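Local atomic coordinates of chitin binding protein (Streptomyces lividans, PDB entry 5FTZ), a protein that probably cleaves chitin oxidatively at a copper centre, as expected of an AA10 lytic polysaccharide monooxygenase. Residues 111-115 with 116-120; 104-107 with 108-111. One frame throughout, in Å; residues are numbered along the deposited sequence.

Contact 1: 111-115 with 116-120; sequences LARSD and LNLTP
Leu116 turns its CG beside its own backbone N (chi1 -72°), and this swings the side chain back against the turn formed by residues 112-115. CG then lies 3.9 Å from Ala112 O. CB sits 3.7 Å from Arg113 O. One methyl, CD1, comes to 4.3 Å from Leu111 CD2, a loose apolar contact. Leu118 has the same first torsion, and its CD2 branch is the one turned to Arg113. This methyl rests 3.9 Å from Arg113 O and also comes near Arg113 CB. Both leucines approach the carbonyl oxygen of Arg113 from neighbouring directions. Leu116 N donates to that carbonyl, with 3.0 Å between N and Arg113 O. The donor stands above the carbonyl plane, 60° out of it, away from the lone pairs.

Residues 113-115 are a short 3-10 turn in the loop that joins strands 93-100 and 122-125 of the beta-sandwich. Asp115 folds back on the start of this turn: its OD2 takes the N-H of Ala112 at 2.9 Å on the anti lone pair. Asp115 N returns a bond to Ala112 O, also at 2.9 Å. OD2 is shared with His109 NE2, and OD1 accepts from Asn106 N, so both oxygens of this buried carboxylate are engaged. Leu111 and Leu116 also pack on Val150 and Leu152 of strand 148-157. Arg113 leads away from residues 116-120. Its guanidinium group forms a salt bridge with Asp45 and donates to carbonyls of the 39-43 loop. Further on, Asn117 OD1 accepts from Thr119 N at 3.1 Å, which makes an Asx turn.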
loop_
_atom_site.group_PDB
_atom_site.type_symbol
_atom_site.label_atom_id
_atom_site.label_comp_id
_atom_site.label_asym_id
_atom_site.label_seq_id
_atom_site.Cartn_x
_atom_site.Cartn_y
_atom_site.Cartn_z
ATOM N N LEU A 111 -0.450 -4.890 -32.465
ATOM C CA LEU A 111 -1.041 -3.715 -31.827
ATOM C C LEU A 111 0.027 -2.816 -31.218
ATOM O O LEU A 111 0.935 -3.267 -30.489
ATOM C CB LEU A 111 -1.993 -4.162 -30.710
ATOM C CG LEU A 111 -2.908 -3.068 -30.162
ATOM C CD1 LEU A 111 -4.003 -2.747 -31.143
ATOM C CD2 LEU A 111 -3.474 -3.532 -28.815
ATOM N N ALA A 112 -0.164 -1.517 -31.418
ATOM C CA ALA A 112 0.748 -0.519 -30.893
ATOM C C ALA A 112 -0.005 0.696 -30.366
ATOM O O ALA A 112 -1.229 0.851 -30.632
ATOM C CB ALA A 112 1.655 -0.057 -32.025
ATOM N N ARG A 113 0.687 1.544 -29.591
ATOM C CA ARG A 113 0.056 2.768 -29.081
ATOM C C ARG A 113 -0.600 3.626 -30.153
ATOM O O ARG A 113 -1.635 4.218 -29.920
ATOM C CB ARG A 113 1.054 3.567 -28.267
ATOM C CG ARG A 113 1.409 2.899 -26.933
ATOM C CD ARG A 113 2.764 3.429 -26.446
ATOM N NE ARG A 113 3.137 2.839 -25.171
ATOM C CZ ARG A 113 3.598 1.600 -24.976
ATOM N NH1 ARG A 113 3.727 0.732 -25.961
ATOM N NH2 ARG A 113 3.871 1.218 -23.748
ATOM N N SER A 114 -0.001 3.693 -31.333
ATOM C CA SER A 114 -0.554 4.504 -32.433
ATOM C C SER A 114 -1.922 4.010 -32.908
ATOM O O SER A 114 -2.693 4.737 -33.519
ATOM C CB SER A 114 0.410 4.500 -33.614
ATOM O OG SER A 114 0.824 3.182 -34.014
ATOM N N ASP A 115 -2.245 2.735 -32.593
ATOM C CA ASP A 115 -3.569 2.180 -32.928
ATOM C C ASP A 115 -4.656 2.507 -31.931
ATOM O O ASP A 115 -5.819 2.354 -32.256
ATOM C CB ASP A 115 -3.478 0.668 -33.022
ATOM C CG ASP A 115 -2.497 0.224 -34.101
ATOM O OD1 ASP A 115 -2.666 0.749 -35.231
ATOM O OD2 ASP A 115 -1.539 -0.593 -33.805
ATOM N N LEU A 116 -4.265 2.955 -30.757
ATOM C CA LEU A 116 -5.143 3.097 -29.627
ATOM C C LEU A 116 -5.520 4.530 -29.358
ATOM O O LEU A 116 -4.685 5.457 -29.520
ATOM C CB LEU A 116 -4.508 2.498 -28.378
ATOM C CG LEU A 116 -4.421 0.983 -28.314
ATOM C CD1 LEU A 116 -3.365 0.515 -27.286
ATOM C CD2 LEU A 116 -5.795 0.374 -28.034
ATOM N N ASN A 117 -6.749 4.767 -28.925
ATOM C CA ASN A 117 -7.080 6.005 -28.270
ATOM C C ASN A 117 -6.499 5.920 -26.876
ATOM O O ASN A 117 -6.951 5.090 -26.045
ATOM C CB ASN A 117 -8.590 6.182 -28.282
ATOM C CG ASN A 117 -9.034 7.431 -27.554
ATOM O OD1 ASN A 117 -8.281 8.091 -26.857
ATOM N ND2 ASN A 117 -10.294 7.756 -27.751
ATOM N N LEU A 118 -5.452 6.698 -26.551
ATOM C CA LEU A 118 -4.752 6.505 -25.330
ATOM C C LEU A 118 -5.394 7.166 -24.087
ATOM O O LEU A 118 -4.875 6.944 -22.976
ATOM C CB LEU A 118 -3.315 6.938 -25.499
ATOM C CG LEU A 118 -2.505 6.120 -26.511
ATOM C CD1 LEU A 118 -1.149 6.820 -26.611
ATOM C CD2 LEU A 118 -2.341 4.704 -26.088
ATOM N N THR A 119 -6.548 7.807 -24.249
ATOM C CA THR A 119 -7.395 8.157 -23.094
ATOM C C THR A 119 -8.376 6.974 -22.911
ATOM O O THR A 119 -9.227 6.781 -23.771
ATOM C CB THR A 119 -8.181 9.454 -23.326
ATOM O OG1 THR A 119 -7.239 10.535 -23.433
ATOM C CG2 THR A 119 -9.175 9.793 -22.163
ATOM N N PRO A 120 -8.310 6.310 -21.765
ATOM C CA PRO A 120 -9.219 5.175 -21.561
ATOM C C PRO A 120 -10.676 5.582 -21.614
ATOM O O PRO A 120 -11.058 6.690 -21.177
ATOM C CB PRO A 120 -8.891 4.667 -20.187
ATOM C CG PRO A 120 -7.992 5.618 -19.556
ATOM C CD PRO A 120 -7.415 6.487 -20.620
#

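Contact 2: 104-107 with 108-111; sequences GWNQ and NHNL
The side-chain amide of Asn106 lies flat against the imidazole of His109, with the two planes only 5° apart. ND2 sits over the centre of the ring, and its distance to His109 CG is 3.5 Å. CG of Asn106 follows at 3.6 Å from His109 CD2, so the amide and the ring overlap as a parallel stack. Asn106 extends toward the ring with CG opposite its backbone N. His109 folds the other way: its CG stands between the backbone N and the carbonyl carbon (chi1 78°), and this brings the imidazole back across residue 106. CD2 of the ring also meets Asn106 O at 3.3 Å. The rotation of the ring is probably fixed by its NE2, which bonds to Asp115.

The other end of the Asn106 amide is used too. OD1 accepts from Asn108 N at 2.9 Å, with an N-H...O angle of 152°, and so closes an Asx turn. This turn bends the long loop between strands 93-100 and 122-125 at the protein surface. The Asn108 side chain crosses that of Asn106 at about a right angle. A water bridges the backbone on the inner side of the bend: it donates to Asn106 O at 2.9 Å and to His109 O at 2.7 Å.

Next to the polar turn, Trp105 CZ3 meets the CD1 methyl of Leu111 obliquely at 4.0 Å. Gln107 CG covers one face of the indole near its rim. Trp105 NE1 and Gln107 OE1 both bond to His148, and the indole also touches Val150 of strand 148-157.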
loop_
_atom_site.group_PDB
_atom_site.type_symbol
_atom_site.label_atom_id
_atom_site.label_comp_id
_atom_site.label_asym_id
_atom_site.label_seq_id
_atom_site.Cartn_x
_atom_site.Cartn_y
_atom_site.Cartn_z
ATOM N N GLY A 104 -9.629 3.479 -38.299
ATOM C CA GLY A 104 -8.507 3.453 -39.231
ATOM C C GLY A 104 -7.245 2.853 -38.663
ATOM O O GLY A 104 -6.186 2.903 -39.302
ATOM N N TRP A 105 -7.323 2.214 -37.486
ATOM C CA TRP A 105 -6.154 1.573 -36.884
ATOM C C TRP A 105 -5.578 0.488 -37.812
ATOM O O TRP A 105 -6.318 -0.059 -38.646
ATOM C CB TRP A 105 -6.520 1.027 -35.509
ATOM C CG TRP A 105 -7.468 -0.127 -35.500
ATOM C CD1 TRP A 105 -8.839 -0.132 -35.722
ATOM C CD2 TRP A 105 -7.138 -1.486 -35.192
ATOM N NE1 TRP A 105 -9.356 -1.385 -35.562
ATOM C CE2 TRP A 105 -8.334 -2.222 -35.200
ATOM C CE3 TRP A 105 -5.960 -2.137 -34.848
ATOM C CZ2 TRP A 105 -8.373 -3.575 -34.920
ATOM C CZ3 TRP A 105 -6.015 -3.456 -34.561
ATOM C CH2 TRP A 105 -7.187 -4.175 -34.612
ATOM N N ASN A 106 -4.284 0.196 -37.608
ATOM C CA ASN A 106 -3.598 -0.724 -38.457
ATOM C C ASN A 106 -3.885 -2.160 -37.964
ATOM O O ASN A 106 -3.300 -2.647 -37.006
ATOM C CB ASN A 106 -2.117 -0.441 -38.504
ATOM C CG ASN A 106 -1.381 -1.293 -39.496
ATOM O OD1 ASN A 106 -1.883 -2.296 -40.036
ATOM N ND2 ASN A 106 -0.106 -0.937 -39.695
ATOM N N GLN A 107 -4.770 -2.833 -38.671
ATOM C CA GLN A 107 -5.201 -4.177 -38.328
ATOM C C GLN A 107 -4.229 -5.249 -38.834
ATOM O O GLN A 107 -4.455 -6.419 -38.596
ATOM C CB GLN A 107 -6.578 -4.448 -38.926
ATOM C CG GLN A 107 -7.645 -3.554 -38.394
ATOM C CD GLN A 107 -9.011 -3.933 -38.843
ATOM O OE1 GLN A 107 -9.406 -5.128 -38.749
ATOM N NE2 GLN A 107 -9.799 -2.947 -39.171
ATOM N N ASN A 108 -3.204 -4.853 -39.573
ATOM C CA ASN A 108 -2.290 -5.782 -40.214
ATOM C C ASN A 108 -0.931 -5.890 -39.574
ATOM O O ASN A 108 -0.066 -6.575 -40.097
ATOM C CB ASN A 108 -2.138 -5.340 -41.669
ATOM C CG ASN A 108 -3.438 -5.436 -42.391
ATOM O OD1 ASN A 108 -4.106 -6.430 -42.276
ATOM N ND2 ASN A 108 -3.823 -4.394 -43.104
ATOM N N HIS A 109 -0.709 -5.270 -38.428
ATOM C CA HIS A 109 0.582 -5.417 -37.726
ATOM C C HIS A 109 0.277 -5.713 -36.264
ATOM O O HIS A 109 -0.927 -5.738 -35.888
ATOM C CB HIS A 109 1.436 -4.170 -37.924
ATOM C CG HIS A 109 1.064 -2.992 -37.089
ATOM N ND1 HIS A 109 1.958 -1.986 -36.793
ATOM C CD2 HIS A 109 -0.091 -2.658 -36.450
ATOM C CE1 HIS A 109 1.384 -1.108 -35.986
ATOM N NE2 HIS A 109 0.133 -1.471 -35.798
ATOM N N ASN A 110 1.282 -5.856 -35.430
ATOM C CA ASN A 110 1.031 -6.109 -34.007
ATOM C C ASN A 110 0.545 -4.815 -33.344
ATOM O O ASN A 110 1.121 -3.760 -33.562
ATOM C CB ASN A 110 2.280 -6.533 -33.302
ATOM C CG ASN A 110 2.804 -7.889 -33.726
ATOM O OD1 ASN A 110 2.429 -8.466 -34.746
ATOM N ND2 ASN A 110 3.737 -8.344 -32.951
ATOM N N LEU A 111 -0.450 -4.890 -32.465
ATOM C CA LEU A 111 -1.041 -3.715 -31.827
ATOM C C LEU A 111 0.027 -2.816 -31.218
ATOM O O LEU A 111 0.935 -3.267 -30.489
ATOM C CB LEU A 111 -1.993 -4.162 -30.710
ATOM C CG LEU A 111 -2.908 -3.068 -30.162
ATOM C CD1 LEU A 111 -4.003 -2.747 -31.143
ATOM C CD2 LEU A 111 -3.474 -3.532 -28.815
HETATM O O HOH W 1 -2.969 -4.431 -34.728
#

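In the fold
Both contacts belong to one long loop between strands 93-100 and 122-125. Contact 2 comes first along the chain and contact 1 follows directly, with Leu111 common to both. Their centres are about 11 Å apart, on the same side of the chain's centre. The carboxylate of Asp115 in contact 1 reaches back to the bend of contact 2, so the two turns are tied by side chain as well as by sequence. Both rest apolar side chains on strand 148-157 of the mixed sheet. None of the copper ligands, His1 and His91 at one site and His158 and Asp159 at the other, belongs to either contact; both contacts lie in a connection of the beta-sandwich.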